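PDB 4YHE: GH5 from Bacteroidetes bacterium AC2a, which probably hydrolyses beta-glucosidic bonds of cellulose or related beta-glucans, as a family 5 glycoside hydrolase built on a (beta/alpha)8 barrel. Local coordinates for residues 159-164 with 188-193; 100-105 with 141-146; 235-240 with 288-293. All blocks are in the same frame, centred on the assembly; numbering follows the deposited sequence.

Contact 1: residues 159-164 with 188-193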
loop_
_atom_site.group_PDB
_atom_site.type_symbol
_atom_site.label_atom_id
_atom_site.label_comp_id
_atom_site.label_asym_id
_atom_site.label_seq_id
_atom_site.Cartn_x
_atom_site.Cartn_y
_atom_site.Cartn_z
ATOM N N PHE A 159 -3.746 -10.674 -3.768
ATOM C CA PHE A 159 -4.033 -9.749 -4.849
ATOM C C PHE A 159 -4.692 -8.501 -4.253
ATOM O O PHE A 159 -5.667 -8.618 -3.497
ATOM C CB PHE A 159 -5.004 -10.333 -5.874
ATOM C CG PHE A 159 -4.466 -11.481 -6.684
ATOM C CD1 PHE A 159 -3.131 -11.813 -6.694
ATOM C CD2 PHE A 159 -5.333 -12.216 -7.475
ATOM C CE1 PHE A 159 -2.677 -12.874 -7.452
ATOM C CE2 PHE A 159 -4.892 -13.279 -8.251
ATOM C CZ PHE A 159 -3.558 -13.608 -8.237
ATOM N N GLU A 160 -4.182 -7.325 -4.615
ATOM C CA GLU A 160 -4.784 -6.055 -4.248
ATOM C C GLU A 160 -5.378 -5.457 -5.526
ATOM O O GLU A 160 -4.661 -5.276 -6.508
ATOM C CB GLU A 160 -3.729 -5.170 -3.630
ATOM C CG GLU A 160 -4.160 -3.754 -3.295
ATOM C CD GLU A 160 -2.965 -2.936 -2.838
ATOM O OE1 GLU A 160 -2.450 -3.157 -1.700
ATOM O OE2 GLU A 160 -2.520 -2.104 -3.658
ATOM N N THR A 161 -6.681 -5.197 -5.513
ATOM C CA THR A 161 -7.435 -4.975 -6.745
ATOM C C THR A 161 -6.988 -3.773 -7.556
ATOM O O THR A 161 -6.955 -3.836 -8.798
ATOM C CB THR A 161 -8.946 -4.821 -6.481
ATOM O OG1 THR A 161 -9.193 -3.827 -5.484
ATOM C CG2 THR A 161 -9.525 -6.121 -6.012
ATOM N N LEU A 162 -6.734 -2.681 -6.843
ATOM C CA LEU A 162 -6.473 -1.359 -7.391
ATOM C C LEU A 162 -5.592 -0.630 -6.388
ATOM O O LEU A 162 -5.430 -1.091 -5.258
ATOM C CB LEU A 162 -7.770 -0.567 -7.514
ATOM C CG LEU A 162 -8.901 -1.239 -8.279
ATOM C CD1 LEU A 162 -10.191 -0.463 -8.094
ATOM C CD2 LEU A 162 -8.520 -1.253 -9.742
ATOM N N ASN A 163 -5.054 0.505 -6.799
ATOM C CA ASN A 163 -4.234 1.336 -5.944
ATOM C C ASN A 163 -4.976 2.563 -5.367
ATOM O O ASN A 163 -5.780 2.418 -4.425
ATOM C CB ASN A 163 -2.944 1.707 -6.663
ATOM C CG ASN A 163 -1.964 2.421 -5.763
ATOM O OD1 ASN A 163 -1.778 2.028 -4.591
ATOM N ND2 ASN A 163 -1.370 3.513 -6.270
ATOM N N GLU A 164 -4.710 3.757 -5.896
ATOM C CA GLU A 164 -5.234 4.982 -5.316
ATOM C C GLU A 164 -6.167 5.597 -6.342
ATOM O O GLU A 164 -5.719 6.284 -7.254
ATOM C CB GLU A 164 -4.102 5.940 -4.962
ATOM C CG GLU A 164 -3.241 5.474 -3.772
ATOM C CD GLU A 164 -2.228 6.516 -3.338
ATOM O OE1 GLU A 164 -1.957 7.449 -4.135
ATOM O OE2 GLU A 164 -1.684 6.394 -2.210
ATOM N N GLU A 188 -18.156 -0.470 -7.456
ATOM C CA GLU A 188 -18.392 -1.353 -8.582
ATOM C C GLU A 188 -17.092 -1.963 -9.162
ATOM O O GLU A 188 -17.059 -3.150 -9.539
ATOM C CB GLU A 188 -19.105 -0.602 -9.705
ATOM C CG GLU A 188 -20.485 -0.102 -9.327
ATOM C CD GLU A 188 -21.082 0.813 -10.391
ATOM O OE1 GLU A 188 -20.542 0.888 -11.498
ATOM O OE2 GLU A 188 -22.085 1.472 -10.103
ATOM N N TRP A 189 -16.053 -1.142 -9.279
ATOM C CA TRP A 189 -14.773 -1.619 -9.799
ATOM C C TRP A 189 -14.219 -2.709 -8.891
ATOM O O TRP A 189 -13.739 -3.723 -9.364
ATOM C CB TRP A 189 -13.772 -0.491 -9.902
ATOM C CG TRP A 189 -14.020 0.468 -11.070
ATOM C CD1 TRP A 189 -15.075 0.471 -11.942
ATOM C CD2 TRP A 189 -13.196 1.574 -11.427
ATOM N NE1 TRP A 189 -14.931 1.491 -12.847
ATOM C CE2 TRP A 189 -13.800 2.203 -12.549
ATOM C CE3 TRP A 189 -12.006 2.109 -10.907
ATOM C CZ2 TRP A 189 -13.239 3.308 -13.167
ATOM C CZ3 TRP A 189 -11.459 3.242 -11.504
ATOM C CH2 TRP A 189 -12.078 3.820 -12.657
ATOM N N ASN A 190 -14.263 -2.505 -7.586
ATOM C CA ASN A 190 -13.755 -3.543 -6.677
ATOM C C ASN A 190 -14.564 -4.832 -6.813
ATOM O O ASN A 190 -13.992 -5.931 -6.767
ATOM C CB ASN A 190 -13.727 -3.109 -5.211
ATOM C CG ASN A 190 -12.523 -2.229 -4.854
ATOM O OD1 ASN A 190 -11.439 -2.314 -5.451
ATOM N ND2 ASN A 190 -12.724 -1.359 -3.870
ATOM N N GLN A 191 -15.887 -4.718 -6.989
ATOM C CA GLN A 191 -16.718 -5.920 -7.174
ATOM C C GLN A 191 -16.289 -6.698 -8.423
ATOM O O GLN A 191 -16.112 -7.917 -8.380
ATOM C CB GLN A 191 -18.198 -5.550 -7.271
ATOM C CG GLN A 191 -19.160 -6.728 -7.329
ATOM C CD GLN A 191 -19.147 -7.538 -6.066
ATOM O OE1 GLN A 191 -19.567 -7.063 -5.018
ATOM N NE2 GLN A 191 -18.662 -8.762 -6.148
ATOM N N VAL A 192 -16.129 -5.975 -9.520
ATOM C CA VAL A 192 -15.689 -6.551 -10.790
ATOM C C VAL A 192 -14.310 -7.241 -10.676
ATOM O O VAL A 192 -14.126 -8.342 -11.187
ATOM C CB VAL A 192 -15.731 -5.460 -11.875
ATOM C CG1 VAL A 192 -14.841 -5.774 -13.063
ATOM C CG2 VAL A 192 -17.187 -5.263 -12.326
ATOM N N CYS A 193 -13.374 -6.632 -9.944
ATOM C CA CYS A 193 -12.060 -7.238 -9.746
ATOM C C CYS A 193 -12.167 -8.529 -8.946
ATOM O O CYS A 193 -11.584 -9.536 -9.339
ATOM C CB CYS A 193 -11.064 -6.252 -9.099
ATOM S SG CYS A 193 -10.697 -4.846 -10.174
#
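Thr-161 and Cys-193 form the tight end of this contact. Their alpha carbons stand 6.0 Å apart, the nearest pair of the two segments, and Thr-161 CG2 presses to 3.5 Å from Cys-193 CB, closer than carbons usually pack. The other branch of the threonine is polar. With chi1 at 52°, OG1 lies between the backbone N and the carbonyl carbon, which turns it toward Asn-190 and leaves CG2 for the cysteine. OG1 donates to Asn-190 OD1 at 2.7 Å, arriving above the plane of the amide carbonyl rather than on a lone pair. Asn-190 ND2 donates to Pro-212 O, so both ends of this buried amide are used and its rotation is fixed.

Around Leu-162 the carbon and sulfur contacts are looser. CD1 reaches Trp-189 CB only at 4.0 Å, near the plane of the indole at its edge, and CD2 is 4.2 Å from Cys-193 SG; the exception is Asn-190 OD1, 3.5 Å from CD1. Further round the helix, Gln-191 points away from the loop and is partly exposed, whereas all five touching residues are buried.

The contact thus joins the loop just after barrel strand 157-160 to helix 181-199, the next helix along the chain. Helix 129-149 packs against both sides of the contact, Leu-139 on Leu-162 and Trp-143 on Cys-193, and strand 209-212 flanks Thr-161.

Contact 2: residues 100-105 with 141-146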
loop_
_atom_site.group_PDB
_atom_site.type_symbol
_atom_site.label_atom_id
_atom_site.label_comp_id
_atom_site.label_asym_id
_atom_site.label_seq_id
_atom_site.Cartn_x
_atom_site.Cartn_y
_atom_site.Cartn_z
ATOM N N ILE A 100 0.527 -8.205 -4.937
ATOM C CA ILE A 100 0.655 -7.547 -6.249
ATOM C C ILE A 100 -0.645 -6.848 -6.546
ATOM O O ILE A 100 -1.657 -7.167 -5.944
ATOM C CB ILE A 100 0.994 -8.531 -7.378
ATOM C CG1 ILE A 100 -0.052 -9.675 -7.497
ATOM C CG2 ILE A 100 2.378 -9.106 -7.122
ATOM C CD1 ILE A 100 0.117 -10.515 -8.745
ATOM N N ASN A 101 -0.627 -5.911 -7.487
ATOM C CA ASN A 101 -1.782 -5.061 -7.731
ATOM C C ASN A 101 -1.841 -4.528 -9.151
ATOM O O ASN A 101 -1.040 -4.922 -10.022
ATOM C CB ASN A 101 -1.809 -3.904 -6.682
ATOM C CG ASN A 101 -0.797 -2.805 -6.958
ATOM O OD1 ASN A 101 0.007 -2.894 -7.882
ATOM N ND2 ASN A 101 -0.829 -1.749 -6.127
ATOM N N ILE A 102 -2.808 -3.653 -9.378
ATOM C CA ILE A 102 -2.817 -2.735 -10.505
ATOM C C ILE A 102 -2.519 -1.345 -9.914
ATOM O O ILE A 102 -3.263 -0.833 -9.057
ATOM C CB ILE A 102 -4.173 -2.765 -11.219
ATOM C CG1 ILE A 102 -4.414 -4.146 -11.834
ATOM C CG2 ILE A 102 -4.261 -1.689 -12.275
ATOM C CD1 ILE A 102 -5.674 -4.216 -12.676
ATOM N N HIS A 103 -1.418 -0.736 -10.340
ATOM C CA HIS A 103 -0.935 0.463 -9.683
ATOM C C HIS A 103 -1.162 1.732 -10.540
ATOM O O HIS A 103 -2.273 2.241 -10.540
ATOM C CB HIS A 103 0.511 0.277 -9.269
ATOM C CG HIS A 103 0.937 1.157 -8.143
ATOM N ND1 HIS A 103 0.706 0.836 -6.817
ATOM C CD2 HIS A 103 1.616 2.333 -8.130
ATOM C CE1 HIS A 103 1.190 1.788 -6.047
ATOM N NE2 HIS A 103 1.783 2.686 -6.813
ATOM N N HIS A 104 -0.150 2.259 -11.232
ATOM C CA HIS A 104 -0.314 3.588 -11.834
ATOM C C HIS A 104 -1.215 3.635 -13.062
ATOM O O HIS A 104 -1.479 4.728 -13.583
ATOM C CB HIS A 104 1.018 4.278 -12.108
ATOM C CG HIS A 104 1.691 4.804 -10.877
ATOM N ND1 HIS A 104 1.013 5.463 -9.868
ATOM C CD2 HIS A 104 2.985 4.756 -10.488
ATOM C CE1 HIS A 104 1.870 5.792 -8.917
ATOM N NE2 HIS A 104 3.069 5.360 -9.266
ATOM N N ASP A 105 -1.717 2.486 -13.498
ATOM C CA ASP A 105 -2.821 2.440 -14.473
ATOM C C ASP A 105 -3.917 3.394 -14.070
ATOM O O ASP A 105 -4.471 4.099 -14.927
ATOM C CB ASP A 105 -3.380 1.027 -14.604
ATOM C CG ASP A 105 -2.317 0.039 -15.035
ATOM O OD1 ASP A 105 -1.484 -0.329 -14.183
ATOM O OD2 ASP A 105 -2.264 -0.316 -16.226
ATOM N N MET A 141 -10.589 -8.703 -17.785
ATOM C CA MET A 141 -9.601 -9.443 -18.589
ATOM C C MET A 141 -8.208 -9.475 -17.942
ATOM O O MET A 141 -7.495 -10.500 -17.986
ATOM C CB MET A 141 -9.525 -8.826 -19.991
ATOM C CG MET A 141 -10.809 -9.006 -20.806
ATOM S SD MET A 141 -11.279 -10.746 -21.034
ATOM C CE MET A 141 -12.331 -11.170 -19.661
ATOM N N ILE A 142 -7.827 -8.360 -17.316
ATOM C CA ILE A 142 -6.539 -8.280 -16.687
ATOM C C ILE A 142 -6.463 -9.183 -15.472
ATOM O O ILE A 142 -5.548 -10.024 -15.368
ATOM C CB ILE A 142 -6.148 -6.824 -16.338
ATOM C CG1 ILE A 142 -5.877 -6.054 -17.626
ATOM C CG2 ILE A 142 -4.912 -6.817 -15.435
ATOM C CD1 ILE A 142 -5.564 -4.598 -17.400
ATOM N N TRP A 143 -7.417 -9.054 -14.561
ATOM C CA TRP A 143 -7.405 -9.887 -13.375
ATOM C C TRP A 143 -7.596 -11.388 -13.678
ATOM O O TRP A 143 -7.052 -12.244 -12.981
ATOM C CB TRP A 143 -8.398 -9.365 -12.312
ATOM C CG TRP A 143 -7.762 -8.315 -11.443
ATOM C CD1 TRP A 143 -8.133 -7.002 -11.317
ATOM C CD2 TRP A 143 -6.626 -8.490 -10.597
ATOM N NE1 TRP A 143 -7.342 -6.373 -10.424
ATOM C CE2 TRP A 143 -6.373 -7.239 -9.987
ATOM C CE3 TRP A 143 -5.780 -9.568 -10.315
ATOM C CZ2 TRP A 143 -5.303 -7.028 -9.118
ATOM C CZ3 TRP A 143 -4.731 -9.375 -9.407
ATOM C CH2 TRP A 143 -4.498 -8.103 -8.821
ATOM N N LEU A 144 -8.357 -11.703 -14.714
ATOM C CA LEU A 144 -8.473 -13.095 -15.140
ATOM C C LEU A 144 -7.105 -13.668 -15.522
ATOM O O LEU A 144 -6.761 -14.763 -15.101
ATOM C CB LEU A 144 -9.420 -13.204 -16.327
ATOM C CG LEU A 144 -10.908 -13.354 -16.040
ATOM C CD1 LEU A 144 -11.670 -13.338 -17.365
ATOM C CD2 LEU A 144 -11.194 -14.648 -15.275
ATOM N N GLN A 145 -6.328 -12.908 -16.296
ATOM C CA GLN A 145 -5.004 -13.362 -16.747
ATOM C C GLN A 145 -4.046 -13.511 -15.596
ATOM O O GLN A 145 -3.318 -14.516 -15.498
ATOM C CB GLN A 145 -4.434 -12.397 -17.784
ATOM C CG GLN A 145 -5.142 -12.469 -19.117
ATOM C CD GLN A 145 -4.707 -11.388 -20.067
ATOM O OE1 GLN A 145 -3.647 -11.491 -20.698
ATOM N NE2 GLN A 145 -5.518 -10.345 -20.193
ATOM N N ILE A 146 -4.044 -12.506 -14.707
ATOM C CA ILE A 146 -3.196 -12.536 -13.562
ATOM C C ILE A 146 -3.522 -13.734 -12.704
ATOM O O ILE A 146 -2.627 -14.452 -12.288
ATOM C CB ILE A 146 -3.284 -11.241 -12.710
ATOM C CG1 ILE A 146 -2.720 -10.061 -13.495
ATOM C CG2 ILE A 146 -2.542 -11.415 -11.403
ATOM C CD1 ILE A 146 -3.015 -8.695 -12.903
#
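Ile-102 reaches between Ile-142 and Trp-143, and its terminal methyl touches both. CD1 lies 3.5 Å from Trp-143 NE1 and 3.9 Å from Ile-142 CG2, while the side chains of Ile-102 and Trp-143 run alongside each other, pointing in opposite senses. The methyl meets the indole obliquely. A second hydrophobic pair forms one helical turn on, where Ile-100 CD1 touches Ile-146 CG2 at 3.9 Å. Here chi1 of Ile-100 is 57°, setting CG1 in the crowded position between N and the carbonyl carbon, and an extended chi2 then carries CD1 out to the helix.

Aromatic contacts centre on Trp-143. Within its own helix, Ile-146 CD1 sits 3.8 Å above one face of the indole, displaced from the ring centre. From across the contact, Ile-100 O lies at the ring edge, 4.2 Å from Trp-143 CH2. The indole also meets the ring of Phe-159, their planes inclined at about 35°.

Polar bonds remain within each segment or lead outside the pair. Asn-101 ND2 donates to His-103 ND1 at 3.1 Å, lying in the imidazole plane with an N-H...N angle of 163°. The same amide nitrogen serves Glu-160 OE2, and Asn-101 OD1 accepts from Val-62 N. On the helix, Gln-145 NE2 reaches Met-141 O at 3.0 Å, from the face of that carbonyl opposite to Gln-145 N.

Barrel strand 97-101 and the loop after it are therefore joined to helix 129-149 by shape and apolar packing. The buried indole N-H is satisfied by Thr-161 O beyond the two segments. The Asn-101 side chain leaves the backbone away from the helix, and its amide meets the His-103 ring at the edge.

Contact 3: residues 235-240 with 288-293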
loop_
_atom_site.group_PDB
_atom_site.type_symbol
_atom_site.label_atom_id
_atom_site.label_comp_id
_atom_site.label_asym_id
_atom_site.label_seq_id
_atom_site.Cartn_x
_atom_site.Cartn_y
_atom_site.Cartn_z
ATOM N N ARG A 235 -12.381 -13.705 3.201
ATOM C CA ARG A 235 -11.195 -13.648 2.351
ATOM C C ARG A 235 -10.956 -12.254 1.725
ATOM O O ARG A 235 -10.194 -12.124 0.759
ATOM C CB ARG A 235 -11.279 -14.730 1.261
ATOM C CG ARG A 235 -11.259 -16.147 1.825
ATOM C CD ARG A 235 -9.883 -16.523 2.353
ATOM N NE ARG A 235 -9.907 -17.678 3.250
ATOM C CZ ARG A 235 -8.875 -18.487 3.485
ATOM N NH1 ARG A 235 -7.718 -18.317 2.871
ATOM N NH2 ARG A 235 -9.018 -19.513 4.329
ATOM N N LEU A 236 -11.568 -11.216 2.295
ATOM C CA LEU A 236 -11.301 -9.820 1.873
ATOM C C LEU A 236 -10.550 -9.065 2.966
ATOM O O LEU A 236 -10.752 -9.323 4.154
ATOM C CB LEU A 236 -12.603 -9.096 1.543
ATOM C CG LEU A 236 -13.425 -9.603 0.337
ATOM C CD1 LEU A 236 -14.710 -8.816 0.165
ATOM C CD2 LEU A 236 -12.641 -9.563 -0.943
ATOM N N MET A 237 -9.627 -8.188 2.566
ATOM C CA MET A 237 -8.913 -7.298 3.469
ATOM C C MET A 237 -9.055 -5.872 2.952
ATOM O O MET A 237 -9.141 -5.652 1.734
ATOM C CB MET A 237 -7.415 -7.639 3.555
ATOM C CG MET A 237 -7.090 -9.123 3.672
ATOM S SD MET A 237 -5.441 -9.422 4.314
ATOM C CE MET A 237 -4.533 -8.993 2.833
ATOM N N VAL A 238 -9.073 -4.923 3.880
ATOM C CA VAL A 238 -9.208 -3.506 3.534
ATOM C C VAL A 238 -7.805 -2.954 3.469
ATOM O O VAL A 238 -7.037 -3.089 4.398
ATOM C CB VAL A 238 -10.059 -2.716 4.541
ATOM C CG1 VAL A 238 -10.053 -1.223 4.197
ATOM C CG2 VAL A 238 -11.498 -3.233 4.545
ATOM N N ALA A 239 -7.474 -2.388 2.321
ATOM C CA ALA A 239 -6.187 -1.729 2.098
ATOM C C ALA A 239 -6.352 -0.243 2.304
ATOM O O ALA A 239 -7.257 0.365 1.719
ATOM C CB ALA A 239 -5.731 -1.972 0.673
ATOM N N VAL A 240 -5.423 0.357 3.034
ATOM C CA VAL A 240 -5.372 1.811 3.197
ATOM C C VAL A 240 -3.924 2.307 3.085
ATOM O O VAL A 240 -2.958 1.517 3.221
ATOM C CB VAL A 240 -5.990 2.257 4.552
ATOM C CG1 VAL A 240 -7.500 2.102 4.567
ATOM C CG2 VAL A 240 -5.427 1.462 5.717
ATOM N N GLY A 288 -13.948 -8.638 12.601
ATOM C CA GLY A 288 -13.280 -9.764 11.943
ATOM C C GLY A 288 -12.842 -9.521 10.506
ATOM O O GLY A 288 -12.631 -10.491 9.748
ATOM N N VAL A 289 -12.705 -8.250 10.133
ATOM C CA VAL A 289 -12.262 -7.879 8.776
ATOM C C VAL A 289 -10.850 -7.317 8.880
ATOM O O VAL A 289 -10.648 -6.304 9.508
ATOM C CB VAL A 289 -13.198 -6.835 8.089
ATOM C CG1 VAL A 289 -12.594 -6.363 6.771
ATOM C CG2 VAL A 289 -14.586 -7.419 7.850
ATOM N N PRO A 290 -9.846 -7.979 8.265
ATOM C CA PRO A 290 -8.488 -7.421 8.383
ATOM C C PRO A 290 -8.280 -6.125 7.624
ATOM O O PRO A 290 -8.939 -5.860 6.603
ATOM C CB PRO A 290 -7.570 -8.510 7.804
ATOM C CG PRO A 290 -8.494 -9.492 7.152
ATOM C CD PRO A 290 -9.909 -9.186 7.448
ATOM N N VAL A 291 -7.337 -5.348 8.143
ATOM C CA VAL A 291 -6.920 -4.081 7.553
ATOM C C VAL A 291 -5.401 -4.081 7.477
ATOM O O VAL A 291 -4.735 -4.492 8.395
ATOM C CB VAL A 291 -7.319 -2.863 8.422
ATOM C CG1 VAL A 291 -6.902 -1.560 7.758
ATOM C CG2 VAL A 291 -8.798 -2.876 8.710
ATOM N N TYR A 292 -4.862 -3.598 6.362
ATOM C CA TYR A 292 -3.436 -3.421 6.229
ATOM C C TYR A 292 -3.187 -2.089 5.556
ATOM O O TYR A 292 -3.971 -1.649 4.708
ATOM C CB TYR A 292 -2.758 -4.566 5.472
ATOM C CG TYR A 292 -3.066 -4.622 3.979
ATOM C CD1 TYR A 292 -4.228 -5.228 3.512
ATOM C CD2 TYR A 292 -2.186 -4.080 3.044
ATOM C CE1 TYR A 292 -4.512 -5.291 2.152
ATOM C CE2 TYR A 292 -2.465 -4.128 1.676
ATOM C CZ TYR A 292 -3.615 -4.742 1.233
ATOM O OH TYR A 292 -3.891 -4.823 -0.080
ATOM N N PHE A 293 -2.105 -1.468 5.980
ATOM C CA PHE A 293 -1.534 -0.332 5.295
ATOM C C PHE A 293 -0.679 -0.854 4.134
ATOM O O PHE A 293 0.438 -1.314 4.328
ATOM C CB PHE A 293 -0.786 0.605 6.256
ATOM C CG PHE A 293 -1.707 1.441 7.107
ATOM C CD1 PHE A 293 -2.169 0.958 8.325
ATOM C CD2 PHE A 293 -2.153 2.694 6.670
ATOM C CE1 PHE A 293 -3.041 1.710 9.099
ATOM C CE2 PHE A 293 -3.064 3.437 7.412
ATOM C CZ PHE A 293 -3.516 2.940 8.643
#
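Val-238 N donates to Pro-290 O at 2.9 Å, almost straight at 173°, and Val-238 O in turn accepts from Tyr-292 N at 3.0 Å. Val-240 N then bonds to Tyr-292 O at 3.0 Å, with the donor in the carbonyl plane. This alternation, in which Val-238 bonds to the residues on either side of its partner Val-291, is the signature of parallel strands; 236-242 and 291-296 are neighbours in the closed eight-stranded (beta/alpha)8 barrel, and their short axes diverge by 33°. CA-H...O contacts supplement the bonds, among them Phe-293 CA to Val-240 O at 3.1 Å.

On the face bearing Ala-239 and Tyr-292, chi1 of 70° swings the tyrosine ring back over Ala-239, whose CA lies 4.1 Å from the centroid in a CH-pi contact. Met-237 CE comes to 3.8 Å from Tyr-292 CE1, and the sulfur makes an oblique Met-aromatic contact. The phenol OH is hydrogen-bonded to Glu-160 OE1 of strand 157-160.

On the other face, with Val-238, Val-240, Val-291 and Phe-293, Val-240 CG2 sits over the Phe-293 ring, 3.6 Å from its centroid. Helix 270-285 packs here through Tyr-284 and Leu-277.

Chemically the faces differ: toward the helix the surface is aliphatic and aromatic, whereas the Tyr-292 face combines apolar packing with a buried hydroxyl whose link to Glu-160 would help position that carboxylate.

In the fold
Along the chain the contacts follow in series, contact 2, then contact 1, then contact 3, and all belong to one closed eight-stranded parallel barrel. Contacts 1 and 2 are neighbours, their centres about 9 Å apart, on adjacent strands 97-101 and 157-160. Each packs its strand end or following loop on an outer helix, whereas contact 3 joins two adjacent strands. Its centre is about 13 Å from contact 1 and 19 Å from contact 2. Glu-160, within 159-164, touches both other contacts, while contacts 2 and 3 stay about 7 Å apart at their nearest atoms. In this family the active site lies at the C-terminal ends of the barrel strands, which contacts 1 and 2 probably help to shape.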